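Local coordinates for protein lysine/ornithine decarboxylase (PDB 2PLJ) that decarboxylates lysine and ornithine to their diamines with a pyridoxal phosphate cofactor, as a beta/alpha-barrel basic amino acid decarboxylase, at residues Y83-P91 with M385-A393. Sequence-based numbering, arbitrary orientation.
Sequences YALKPLPHP and MGAYTSATA. With P3T ((4-{[(4-aminobutyl)amino]methyl}-5-hydroxy-6-methylpyridin-3-yl)methyl dihydrogen phosphate), chain D.
Lys86 and Tyr388, brought together from two distant parts of the chain, illustrate how a cofactor pocket is assembled across a domain junction. The Lys86 chain turns about CG-CD (chi3 14°, nearly eclipsed) and CD-CE (chi4 -141°), bringing NZ to a modelled 1.3 Å from CAG of P3T, a doubtful link because CAG already holds the putrescine nitrogen NAN; the placement is consistent with the Schiff-base lysine of this pyridoxal-dependent family. Its CE lies at the edge of the Tyr388 ring, near the ring plane. Next, Pro87 places CB over one ring face, 3.5 Å from the centroid, in a CH-pi contact, while P3T CAI lies over the centre of the opposite face. The clamped ring directs OH to the phosphate oxygen OAF, with a 2.6 Å hydrogen bond. Pro87 O is gripped twice: Tyr388 N donates to it in the carbonyl plane at 3.0 Å, and a water donates at 2.7 Å while accepting from Thr389 N and Ala391 N. Leu88 sets CB and CD2 against Gly386 O, and Pro89 CD meets Ala391 CB. Residues 85-90, opening with a type I turn from Leu85 to Leu88, link strand 79-84 to helix 91-100, with Cys296 of helix 293-296 touching Pro87 and Ala387.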
loop_
_atom_site.group_PDB
_atom_site.type_symbol
_atom_site.label_atom_id
_atom_site.label_comp_id
_atom_site.label_asym_id
_atom_site.label_seq_id
_atom_site.Cartn_x
_atom_site.Cartn_y
_atom_site.Cartn_z
ATOM N N TYR A 83 5.556 22.170 -7.864
ATOM C CA TYR A 83 5.596 21.037 -6.895
ATOM C C TYR A 83 4.600 19.918 -7.255
ATOM O O TYR A 83 3.403 20.180 -7.391
ATOM C CB TYR A 83 5.285 21.581 -5.491
ATOM C CG TYR A 83 5.181 20.460 -4.474
ATOM C CD1 TYR A 83 6.268 19.620 -4.224
ATOM C CD2 TYR A 83 3.992 20.233 -3.773
ATOM C CE1 TYR A 83 6.179 18.600 -3.255
ATOM C CE2 TYR A 83 3.886 19.207 -2.814
ATOM C CZ TYR A 83 4.985 18.386 -2.583
ATOM O OH TYR A 83 4.903 17.388 -1.627
ATOM N N ALA A 84 5.107 18.693 -7.414
ATOM C CA ALA A 84 4.254 17.538 -7.676
ATOM C C ALA A 84 3.646 17.084 -6.334
ATOM O O ALA A 84 4.374 16.687 -5.379
ATOM C CB ALA A 84 5.062 16.392 -8.332
ATOM N N LEU A 85 2.331 17.183 -6.240
ATOM C CA LEU A 85 1.650 16.796 -4.994
ATOM C C LEU A 85 1.848 15.320 -4.695
ATOM O O LEU A 85 1.850 14.922 -3.517
ATOM C CB LEU A 85 0.152 17.101 -5.042
ATOM C CG LEU A 85 -0.242 18.482 -4.514
ATOM C CD1 LEU A 85 0.354 19.571 -5.371
ATOM C CD2 LEU A 85 -1.781 18.567 -4.419
ATOM N N LYS A 86 1.970 14.504 -5.740
ATOM C CA LYS A 86 1.961 12.996 -5.625
ATOM C C LYS A 86 2.738 12.425 -4.396
ATOM O O LYS A 86 2.199 11.625 -3.595
ATOM C CB LYS A 86 2.601 12.367 -6.897
ATOM C CG LYS A 86 1.812 12.359 -8.200
ATOM C CD LYS A 86 2.726 11.797 -9.319
ATOM C CE LYS A 86 4.011 11.107 -8.752
ATOM N NZ LYS A 86 5.325 11.293 -9.471
ATOM N N PRO A 87 4.028 12.809 -4.239
ATOM C CA PRO A 87 4.773 12.195 -3.122
ATOM C C PRO A 87 4.311 12.543 -1.707
ATOM O O PRO A 87 4.584 11.770 -0.765
ATOM C CB PRO A 87 6.196 12.720 -3.307
ATOM C CG PRO A 87 5.990 14.045 -4.074
ATOM C CD PRO A 87 4.900 13.692 -5.048
ATOM N N LEU A 88 3.676 13.706 -1.548
ATOM C CA LEU A 88 3.223 14.196 -0.219
ATOM C C LEU A 88 2.162 15.273 -0.480
ATOM O O LEU A 88 2.486 16.446 -0.558
ATOM C CB LEU A 88 4.392 14.735 0.636
ATOM C CG LEU A 88 3.941 15.188 2.030
ATOM C CD1 LEU A 88 3.225 14.020 2.797
ATOM C CD2 LEU A 88 5.121 15.767 2.825
ATOM N N PRO A 89 0.910 14.838 -0.720
ATOM C CA PRO A 89 -0.181 15.754 -1.072
ATOM C C PRO A 89 -0.800 16.361 0.175
ATOM O O PRO A 89 -1.975 16.092 0.496
ATOM C CB PRO A 89 -1.171 14.823 -1.788
ATOM C CG PRO A 89 -1.038 13.498 -1.058
ATOM C CD PRO A 89 0.466 13.420 -0.756
ATOM N N HIS A 90 -0.012 17.151 0.902
ATOM C CA HIS A 90 -0.401 17.581 2.246
ATOM C C HIS A 90 -0.785 19.057 2.198
ATOM O O HIS A 90 -0.031 19.885 1.700
ATOM C CB HIS A 90 0.753 17.347 3.211
ATOM C CG HIS A 90 0.387 17.526 4.650
ATOM N ND1 HIS A 90 -0.070 18.727 5.152
ATOM C CD2 HIS A 90 0.449 16.671 5.697
ATOM C CE1 HIS A 90 -0.321 18.591 6.446
ATOM N NE2 HIS A 90 -0.008 17.353 6.805
ATOM N N PRO A 91 -1.962 19.401 2.734
ATOM C CA PRO A 91 -2.431 20.801 2.613
ATOM C C PRO A 91 -1.445 21.833 3.217
ATOM O O PRO A 91 -1.307 22.934 2.675
ATOM C CB PRO A 91 -3.751 20.826 3.394
ATOM C CG PRO A 91 -3.997 19.445 3.865
ATOM C CD PRO A 91 -2.893 18.520 3.466
ATOM N N MET A 385 11.782 10.762 5.445
ATOM C CA MET A 385 10.509 10.033 5.386
ATOM C C MET A 385 9.339 10.806 4.746
ATOM O O MET A 385 8.159 10.469 4.949
ATOM C CB MET A 385 10.126 9.505 6.787
ATOM C CG MET A 385 11.021 8.382 7.293
ATOM S SD MET A 385 10.720 6.868 6.343
ATOM C CE MET A 385 9.113 6.400 6.951
ATOM N N GLY A 386 9.668 11.825 3.936
ATOM C CA GLY A 386 8.618 12.728 3.454
ATOM C C GLY A 386 7.918 12.293 2.170
ATOM O O GLY A 386 6.750 12.644 1.950
ATOM N N ALA A 387 8.636 11.589 1.295
ATOM C CA ALA A 387 8.154 11.376 -0.066
ATOM C C ALA A 387 7.824 9.898 -0.300
ATOM O O ALA A 387 8.658 9.037 0.005
ATOM C CB ALA A 387 9.223 11.842 -1.102
ATOM N N TYR A 388 6.624 9.617 -0.845
ATOM C CA TYR A 388 6.200 8.230 -1.181
ATOM C C TYR A 388 6.311 7.330 0.060
ATOM O O TYR A 388 6.888 6.225 0.012
ATOM C CB TYR A 388 7.000 7.668 -2.383
ATOM C CG TYR A 388 7.069 8.645 -3.542
ATOM C CD1 TYR A 388 5.932 8.924 -4.314
ATOM C CD2 TYR A 388 8.276 9.315 -3.847
ATOM C CE1 TYR A 388 5.993 9.816 -5.381
ATOM C CE2 TYR A 388 8.360 10.227 -4.930
ATOM C CZ TYR A 388 7.198 10.495 -5.669
ATOM O OH TYR A 388 7.240 11.376 -6.707
ATOM N N THR A 389 5.769 7.845 1.162
ATOM C CA THR A 389 5.733 7.110 2.445
ATOM C C THR A 389 4.261 7.012 2.895
ATOM O O THR A 389 3.551 6.070 2.498
ATOM C CB THR A 389 6.674 7.798 3.489
ATOM O OG1 THR A 389 6.342 9.211 3.558
ATOM C CG2 THR A 389 8.153 7.628 3.077
ATOM N N SER A 390 3.788 8.008 3.652
ATOM C CA SER A 390 2.396 8.116 4.050
ATOM C C SER A 390 1.473 8.181 2.820
ATOM O O SER A 390 0.352 7.646 2.851
ATOM C CB SER A 390 2.170 9.374 4.907
ATOM O OG SER A 390 2.637 10.532 4.253
ATOM N N ALA A 391 1.991 8.733 1.710
ATOM C CA ALA A 391 1.187 8.833 0.494
ATOM C C ALA A 391 0.729 7.442 0.013
ATOM O O ALA A 391 -0.300 7.321 -0.649
ATOM C CB ALA A 391 1.940 9.596 -0.630
ATOM N N THR A 392 1.534 6.410 0.304
ATOM C CA THR A 392 1.258 5.068 -0.188
ATOM C C THR A 392 0.876 4.095 0.956
ATOM O O THR A 392 0.935 2.875 0.796
ATOM C CB THR A 392 2.435 4.509 -1.052
ATOM O OG1 THR A 392 3.645 4.576 -0.299
ATOM C CG2 THR A 392 2.562 5.308 -2.324
ATOM N N ALA A 393 0.517 4.656 2.121
ATOM C CA ALA A 393 0.063 3.846 3.252
ATOM C C ALA A 393 -1.275 3.155 2.954
ATOM O O ALA A 393 -2.077 3.645 2.102
ATOM C CB ALA A 393 -0.030 4.702 4.546
HETATM O OAE P3T D . 10.591 14.728 -8.282
HETATM P PAU P3T D . 10.016 13.249 -8.195
HETATM O OAF P3T D . 9.166 13.068 -6.849
HETATM O OAC P3T D . 11.049 12.148 -8.359
HETATM O OAP P3T D . 8.908 12.997 -9.347
HETATM C CAM P3T D . 7.694 13.860 -9.357
HETATM C CAS P3T D . 6.987 13.549 -10.684
HETATM C CAH P3T D . 6.984 14.623 -11.585
HETATM N NAO P3T D . 6.414 14.480 -12.781
HETATM C CAQ P3T D . 5.871 13.336 -13.180
HETATM C CAA P3T D . 5.262 13.246 -14.601
HETATM C CAR P3T D . 5.869 12.205 -12.337
HETATM O OAD P3T D . 5.299 11.069 -12.765
HETATM C CAT P3T D . 6.453 12.301 -11.055
HETATM C CAG P3T D . 6.401 11.181 -10.171
HETATM N NAN P3T D . 6.281 9.957 -10.665
HETATM C CAL P3T D . 6.173 8.683 -9.883
HETATM C CAK P3T D . 7.235 8.564 -8.778
HETATM C CAJ P3T D . 6.915 7.238 -8.019
HETATM C CAI P3T D . 7.911 7.005 -6.878
HETATM N NAB P3T D . 7.764 5.657 -6.279
HETATM O O HOH W 1 4.346 10.379 1.529
#